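Local coordinates for prenyltransference for protein (Lavandula lanata, PDB 5HC7) that belongs to the undecaprenyl diphosphate synthase-like prenyltransferases and probably joins dimethylallyl diphosphate units, binding their thiolo analogues together with magnesium, at residues A[19-24]-A[195-200]; A[59-64]-A[137-142]. All coordinates share one frame; numbering follows the deposited sequence.

Contact 1. Residues A[19-24]-A[195-200]; sequences IIDGHR and AGEQRL. With MG (magnesium ion), chain B; DST (dimethylallyl S-thiolodiphosphate), chain D; DST (dimethylallyl S-thiolodiphosphate), chain C.
The magnesium and diphosphate site of this prenyltransferase lies between residues 19-24 and 195-200, where the methyl of Ala195 rests on the backbone of Asp21 and Gly22. Ala195 CB lies 3.8 Å from Asp21 CB, and a side chain on Gly22 would collide with it; glycine is also demanded there by the backbone angles. Asp21 places OD1 2.3 Å from the magnesium ion. Its other oxygen, OD2, accepts from two waters and pairs with Arg193. One water links OD2 to Glu197 N; the second is a magnesium ligand and also donates to O4 of the chain C diphosphate at 2.6 Å. Gly22 occupies the N-cap position of helix 23-30, and the N-H groups of Gly22, His23 and Arg24 all donate to the chain D ligand. His23 ND1 also donates to its O8 (2.7 Å), which lies at the imidazole edge, in plane.

From residues 195-200, Arg199 reaches the chain C ligand: with CG lodged between backbone N and carbonyl carbon (chi1 54°) and the chain extended to NE, Arg199 NE donates to its O5 at 2.9 Å and Arg199 NH2 to its O4 at 2.8 Å. Arg199 NH1 forms a salt bridge with Glu197 OE2 (2.9 Å) and another with Glu212 of the second subunit, while Glu197 CB covers one guanidinium face. A leucine in place of Arg199 would probably leave O4 and O5 short of these donors and Glu197 OE2 and Glu212 without their salt-bridge mate. Magnesium, bonded to both ligands, and the surrounding cationic and N-H groups would offset the negative charge of two diphosphates held close together.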
loop_
_atom_site.group_PDB
_atom_site.type_symbol
_atom_site.label_atom_id
_atom_site.label_comp_id
_atom_site.label_asym_id
_atom_site.label_seq_id
_atom_site.Cartn_x
_atom_site.Cartn_y
_atom_site.Cartn_z
ATOM N N ILE A 19 -12.386 3.771 0.065
ATOM C CA ILE A 19 -12.660 2.899 -1.048
ATOM C C ILE A 19 -14.090 2.402 -0.941
ATOM O O ILE A 19 -14.446 1.685 -0.028
ATOM C CB ILE A 19 -11.681 1.682 -1.077
ATOM C CG1 ILE A 19 -10.229 2.175 -1.126
ATOM C CG2 ILE A 19 -11.983 0.773 -2.234
ATOM C CD1 ILE A 19 -9.138 1.113 -1.032
ATOM N N ILE A 20 -14.909 2.750 -1.929
ATOM C CA ILE A 20 -16.293 2.322 -1.967
ATOM C C ILE A 20 -16.309 0.971 -2.717
ATOM O O ILE A 20 -15.424 0.691 -3.539
ATOM C CB ILE A 20 -17.167 3.457 -2.564
ATOM C CG1 ILE A 20 -16.822 3.691 -4.023
ATOM C CG2 ILE A 20 -16.958 4.756 -1.743
ATOM C CD1 ILE A 20 -17.599 4.767 -4.739
ATOM N N ASP A 21 -17.224 0.099 -2.354
ATOM C CA ASP A 21 -17.267 -1.234 -2.899
ATOM C C ASP A 21 -18.553 -1.894 -2.383
ATOM O O ASP A 21 -19.154 -1.393 -1.461
ATOM C CB ASP A 21 -16.015 -2.028 -2.440
ATOM C CG ASP A 21 -15.726 -3.304 -3.283
ATOM O OD1 ASP A 21 -16.228 -3.364 -4.400
ATOM O OD2 ASP A 21 -14.997 -4.261 -2.869
ATOM N N GLY A 22 -18.956 -3.017 -2.985
ATOM C CA GLY A 22 -20.143 -3.731 -2.568
ATOM C C GLY A 22 -21.495 -3.344 -3.226
ATOM O O GLY A 22 -22.532 -3.847 -2.821
ATOM N N HIS A 23 -21.496 -2.534 -4.262
ATOM C CA HIS A 23 -22.754 -2.063 -4.852
ATOM C C HIS A 23 -23.534 -3.164 -5.558
ATOM O O HIS A 23 -24.733 -3.250 -5.425
ATOM C CB HIS A 23 -22.500 -0.961 -5.861
ATOM C CG HIS A 23 -21.900 0.256 -5.262
ATOM N ND1 HIS A 23 -20.549 0.379 -5.013
ATOM C CD2 HIS A 23 -22.462 1.404 -4.834
ATOM C CE1 HIS A 23 -20.316 1.571 -4.476
ATOM N NE2 HIS A 23 -21.460 2.198 -4.333
ATOM N N ARG A 24 -22.864 -3.966 -6.347
ATOM C CA ARG A 24 -23.516 -5.087 -7.005
ATOM C C ARG A 24 -23.941 -6.165 -6.049
ATOM O O ARG A 24 -25.043 -6.657 -6.148
ATOM C CB ARG A 24 -22.573 -5.709 -7.970
ATOM C CG ARG A 24 -22.197 -4.787 -9.096
ATOM C CD ARG A 24 -20.789 -5.164 -9.470
ATOM N NE ARG A 24 -20.437 -4.907 -10.837
ATOM C CZ ARG A 24 -19.247 -5.226 -11.332
ATOM N NH1 ARG A 24 -18.320 -5.808 -10.555
ATOM N NH2 ARG A 24 -18.975 -4.962 -12.607
ATOM N N ALA A 195 -17.206 -3.215 2.253
ATOM C CA ALA A 195 -17.617 -4.426 1.618
ATOM C C ALA A 195 -16.669 -5.594 1.922
ATOM O O ALA A 195 -16.708 -6.626 1.291
ATOM C CB ALA A 195 -17.834 -4.215 0.114
ATOM N N GLY A 196 -15.768 -5.436 2.856
ATOM C CA GLY A 196 -15.108 -6.651 3.359
ATOM C C GLY A 196 -13.791 -7.080 2.711
ATOM O O GLY A 196 -13.099 -7.863 3.303
ATOM N N GLU A 197 -13.442 -6.616 1.495
ATOM C CA GLU A 197 -12.207 -7.047 0.905
ATOM C C GLU A 197 -11.064 -6.313 1.598
ATOM O O GLU A 197 -11.198 -5.147 2.054
ATOM C CB GLU A 197 -12.164 -6.787 -0.604
ATOM C CG GLU A 197 -13.344 -7.355 -1.362
ATOM C CD GLU A 197 -13.408 -8.877 -1.279
ATOM O OE1 GLU A 197 -14.513 -9.383 -1.361
ATOM O OE2 GLU A 197 -12.409 -9.596 -1.143
ATOM N N GLN A 198 -9.946 -7.015 1.668
ATOM C CA GLN A 198 -8.745 -6.527 2.363
ATOM C C GLN A 198 -7.603 -6.423 1.361
ATOM O O GLN A 198 -6.725 -7.296 1.264
ATOM C CB GLN A 198 -8.436 -7.437 3.533
ATOM C CG GLN A 198 -9.438 -7.300 4.698
ATOM C CD GLN A 198 -9.147 -8.377 5.757
ATOM O OE1 GLN A 198 -9.570 -9.523 5.615
ATOM N NE2 GLN A 198 -8.293 -8.096 6.630
ATOM N N ARG A 199 -7.715 -5.382 0.555
ATOM C CA ARG A 199 -6.730 -5.083 -0.468
ATOM C C ARG A 199 -6.987 -3.636 -0.929
ATOM O O ARG A 199 -8.022 -3.055 -0.610
ATOM C CB ARG A 199 -6.840 -6.106 -1.611
ATOM C CG ARG A 199 -8.266 -6.209 -2.180
ATOM C CD ARG A 199 -8.304 -7.085 -3.422
ATOM N NE ARG A 199 -9.658 -7.185 -3.991
ATOM C CZ ARG A 199 -10.521 -8.182 -3.784
ATOM N NH1 ARG A 199 -10.204 -9.239 -3.041
ATOM N NH2 ARG A 199 -11.732 -8.102 -4.336
ATOM N N LEU A 200 -6.014 -3.086 -1.665
ATOM C CA LEU A 200 -5.964 -1.711 -2.119
ATOM C C LEU A 200 -6.515 -1.548 -3.515
ATOM O O LEU A 200 -6.998 -0.477 -3.857
ATOM C CB LEU A 200 -4.506 -1.172 -2.079
ATOM C CG LEU A 200 -3.831 -1.214 -0.719
ATOM C CD1 LEU A 200 -2.411 -0.717 -0.826
ATOM C CD2 LEU A 200 -4.640 -0.381 0.323
HETATM MG MG MG B . -16.208 -4.622 -6.382
HETATM O O4 DST D . -17.827 -5.015 -5.271
HETATM P P1 DST D . -19.267 -5.287 -6.044
HETATM O O6 DST D . -20.339 -5.743 -4.881
HETATM O O5 DST D . -18.983 -6.387 -7.080
HETATM O O2 DST D . -19.888 -3.851 -6.703
HETATM P P3 DST D . -19.065 -2.495 -7.076
HETATM O O8 DST D . -18.974 -1.634 -5.859
HETATM O O7 DST D . -19.598 -1.815 -8.463
HETATM S S9 DST D . -17.917 -2.969 -7.416
HETATM O O4 DST C . -12.376 -5.586 -5.461
HETATM P P1 DST C . -11.464 -5.342 -6.721
HETATM O O6 DST C . -11.850 -6.058 -7.944
HETATM O O5 DST C . -9.816 -5.651 -6.393
HETATM O O2 DST C . -11.726 -3.804 -7.130
HETATM P P3 DST C . -13.156 -2.951 -7.207
HETATM O O8 DST C . -13.145 -2.222 -8.716
HETATM O O7 DST C . -14.454 -3.665 -6.915
HETATM S S9 DST C . -12.698 -1.326 -5.946
HETATM C C10 DST C . -12.502 -0.366 -7.524
HETATM C C11 DST C . -12.210 1.001 -7.131
HETATM C C12 DST C . -13.499 1.803 -6.985
HETATM C C13 DST C . -13.626 2.355 -5.531
HETATM C C14 DST C . -13.428 2.982 -7.937
HETATM O O HOH W 1 -14.390 -4.479 -0.251
HETATM O O HOH W 2 -14.917 -5.716 -4.982
#

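Contact 2. Residues A[59-64]-A[137-142]; sequences LLTIWA and ILAVAY. With DST (dimethylallyl S-thiolodiphosphate), chain C.
Trp63 packs against Ala139, Trp63 CD1 standing 3.8 Å from Ala139 CB, while one face of the indole is overlapped by the dimethylallyl tail of the chain C ligand. C11 of that tail sits 3.2 Å above the ring plane, offset toward the rim at CZ3. The ring's rotation is fixed at its edge: Trp63 NE1 donates to Tyr142 O over 2.9 Å, with an N-H...O angle of 150° and the oxygen close to the indole plane, although the donor is tilted from the carbonyl plane. Phe203 also stacks on the indole.

The two backbones are neighbouring strands of the central parallel sheet, their axes 22° apart. Ile62 bonds through both N and O, to Ile137 O and Ala139 N, and the pairing is extended by Leu60 O with Ile137 N and by Ala64 N with Ala139 O. Thr61 stands alongside Ile137 on the face that carries Trp63, Thr61 CG2 4.0 Å from Ile137 CG2, and its hydroxyl is hydrogen-bonded to His15. At the start of the pairing Leu59 CD1 presses on Ile137 CD1 at 3.6 Å. Ile62 and Leu138 occupy the other face, where Trp45 of helix 34-54 touches both. Leu138, its CG swung opposite the backbone N (chi1 -176°), brings CD1 to 3.6 Å from the methyl of Ala64.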
loop_
_atom_site.group_PDB
_atom_site.type_symbol
_atom_site.label_atom_id
_atom_site.label_comp_id
_atom_site.label_asym_id
_atom_site.label_seq_id
_atom_site.Cartn_x
_atom_site.Cartn_y
_atom_site.Cartn_z
ATOM N N LEU A 59 -9.255 16.811 5.033
ATOM C CA LEU A 59 -9.390 16.268 3.678
ATOM C C LEU A 59 -10.064 14.919 3.706
ATOM O O LEU A 59 -9.663 14.040 4.484
ATOM C CB LEU A 59 -8.021 16.151 3.027
ATOM C CG LEU A 59 -7.899 15.391 1.685
ATOM C CD1 LEU A 59 -8.685 16.035 0.578
ATOM C CD2 LEU A 59 -6.431 15.277 1.253
ATOM N N LEU A 60 -11.146 14.819 2.942
ATOM C CA LEU A 60 -11.779 13.548 2.581
ATOM C C LEU A 60 -11.632 13.272 1.096
ATOM O O LEU A 60 -12.025 14.119 0.229
ATOM C CB LEU A 60 -13.266 13.589 2.835
ATOM C CG LEU A 60 -14.066 12.287 2.714
ATOM C CD1 LEU A 60 -13.793 11.443 3.949
ATOM C CD2 LEU A 60 -15.542 12.636 2.644
ATOM N N THR A 61 -11.131 12.065 0.827
ATOM C CA THR A 61 -11.018 11.547 -0.531
ATOM C C THR A 61 -11.971 10.366 -0.688
ATOM O O THR A 61 -11.954 9.461 0.154
ATOM C CB THR A 61 -9.608 11.069 -0.846
ATOM O OG1 THR A 61 -8.684 12.147 -0.683
ATOM C CG2 THR A 61 -9.529 10.537 -2.332
ATOM N N ILE A 62 -12.839 10.426 -1.706
ATOM C CA ILE A 62 -13.645 9.297 -2.098
ATOM C C ILE A 62 -13.157 8.807 -3.451
ATOM O O ILE A 62 -13.029 9.574 -4.432
ATOM C CB ILE A 62 -15.114 9.649 -2.189
ATOM C CG1 ILE A 62 -15.640 10.052 -0.789
ATOM C CG2 ILE A 62 -15.916 8.475 -2.749
ATOM C CD1 ILE A 62 -17.087 10.583 -0.814
ATOM N N TRP A 63 -12.857 7.518 -3.504
ATOM C CA TRP A 63 -12.373 6.892 -4.738
ATOM C C TRP A 63 -13.571 6.349 -5.442
ATOM O O TRP A 63 -14.175 5.400 -4.956
ATOM C CB TRP A 63 -11.409 5.746 -4.477
ATOM C CG TRP A 63 -10.664 5.190 -5.650
ATOM C CD1 TRP A 63 -10.197 5.864 -6.796
ATOM C CD2 TRP A 63 -10.176 3.881 -5.747
ATOM N NE1 TRP A 63 -9.457 5.025 -7.564
ATOM C CE2 TRP A 63 -9.407 3.800 -6.947
ATOM C CE3 TRP A 63 -10.254 2.774 -4.919
ATOM C CZ2 TRP A 63 -8.762 2.636 -7.330
ATOM C CZ3 TRP A 63 -9.674 1.613 -5.343
ATOM C CH2 TRP A 63 -8.911 1.561 -6.526
ATOM N N ALA A 64 -13.822 6.926 -6.625
ATOM C CA ALA A 64 -15.027 6.706 -7.428
ATOM C C ALA A 64 -14.749 5.822 -8.633
ATOM O O ALA A 64 -15.627 5.148 -9.121
ATOM C CB ALA A 64 -15.534 8.031 -7.926
ATOM N N ILE A 137 -11.722 15.566 -2.183
ATOM C CA ILE A 137 -11.164 15.096 -3.418
ATOM C C ILE A 137 -11.974 13.897 -3.910
ATOM O O ILE A 137 -12.242 12.938 -3.143
ATOM C CB ILE A 137 -9.708 14.714 -3.274
ATOM C CG1 ILE A 137 -8.848 15.972 -3.183
ATOM C CG2 ILE A 137 -9.225 13.911 -4.462
ATOM C CD1 ILE A 137 -7.425 15.727 -2.738
ATOM N N LEU A 138 -12.385 13.970 -5.170
ATOM C CA LEU A 138 -13.021 12.858 -5.819
ATOM C C LEU A 138 -11.961 12.314 -6.706
ATOM O O LEU A 138 -11.496 12.995 -7.627
ATOM C CB LEU A 138 -14.219 13.305 -6.644
ATOM C CG LEU A 138 -14.987 12.140 -7.284
ATOM C CD1 LEU A 138 -15.650 11.201 -6.282
ATOM C CD2 LEU A 138 -16.001 12.696 -8.257
ATOM N N ALA A 139 -11.576 11.090 -6.433
ATOM C CA ALA A 139 -10.558 10.417 -7.220
ATOM C C ALA A 139 -11.255 9.557 -8.273
ATOM O O ALA A 139 -11.927 8.573 -7.973
ATOM C CB ALA A 139 -9.631 9.567 -6.347
ATOM N N VAL A 140 -11.079 9.946 -9.522
ATOM C CA VAL A 140 -11.865 9.375 -10.606
ATOM C C VAL A 140 -10.905 9.104 -11.793
ATOM O O VAL A 140 -10.093 9.954 -12.145
ATOM C CB VAL A 140 -13.078 10.293 -10.879
ATOM C CG1 VAL A 140 -12.638 11.708 -11.231
ATOM C CG2 VAL A 140 -13.916 9.708 -11.978
ATOM N N ALA A 141 -10.893 7.854 -12.281
ATOM C CA ALA A 141 -9.869 7.387 -13.216
ATOM C C ALA A 141 -8.498 7.570 -12.578
ATOM O O ALA A 141 -7.537 7.997 -13.224
ATOM C CB ALA A 141 -9.978 8.102 -14.589
ATOM N N TYR A 142 -8.448 7.278 -11.279
ATOM C CA TYR A 142 -7.216 7.374 -10.474
ATOM C C TYR A 142 -6.726 5.968 -10.097
ATOM O O TYR A 142 -7.502 5.125 -9.637
ATOM C CB TYR A 142 -7.422 8.224 -9.172
ATOM C CG TYR A 142 -6.161 8.159 -8.350
ATOM C CD1 TYR A 142 -5.112 9.059 -8.601
ATOM C CD2 TYR A 142 -5.975 7.150 -7.400
ATOM C CE1 TYR A 142 -3.930 8.952 -7.926
ATOM C CE2 TYR A 142 -4.791 7.026 -6.708
ATOM C CZ TYR A 142 -3.765 7.945 -6.962
ATOM O OH TYR A 142 -2.546 7.794 -6.346
HETATM O O4 DST C . -12.376 -5.586 -5.461
HETATM P P1 DST C . -11.464 -5.342 -6.721
HETATM O O6 DST C . -11.850 -6.058 -7.944
HETATM O O5 DST C . -9.816 -5.651 -6.393
HETATM O O2 DST C . -11.726 -3.804 -7.130
HETATM P P3 DST C . -13.156 -2.951 -7.207
HETATM O O8 DST C . -13.145 -2.222 -8.716
HETATM O O7 DST C . -14.454 -3.665 -6.915
HETATM S S9 DST C . -12.698 -1.326 -5.946
HETATM C C10 DST C . -12.502 -0.366 -7.524
HETATM C C11 DST C . -12.210 1.001 -7.131
HETATM C C12 DST C . -13.499 1.803 -6.985
HETATM C C13 DST C . -13.626 2.355 -5.531
HETATM C C14 DST C . -13.428 2.982 -7.937
#

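Overall arrangement
Contacts 1 and 2 have centres 15 Å apart and share the six-stranded parallel sheet. In chain order come 19-24, 59-64, 137-142 and 195-200, so both segments of contact 2 fall between those of contact 1. Strand 59-65 lies between 15-19 and 135-140, and 15-19 in turn borders 190-194; contact 1 is built from the end of strand 15-19 and what follows it, and from the loop after strand 190-194. The contacts meet directly, Ile19 CG2 lying 3.8 Å from Trp63 CE3 and Ile20 CG1 3.3 Å from Trp63 O. The chain C ligand spans them, its diphosphate at contact 1 and its hydrocarbon tail at contact 2, consistent with one substrate pocket at the C-terminal ends of the strands.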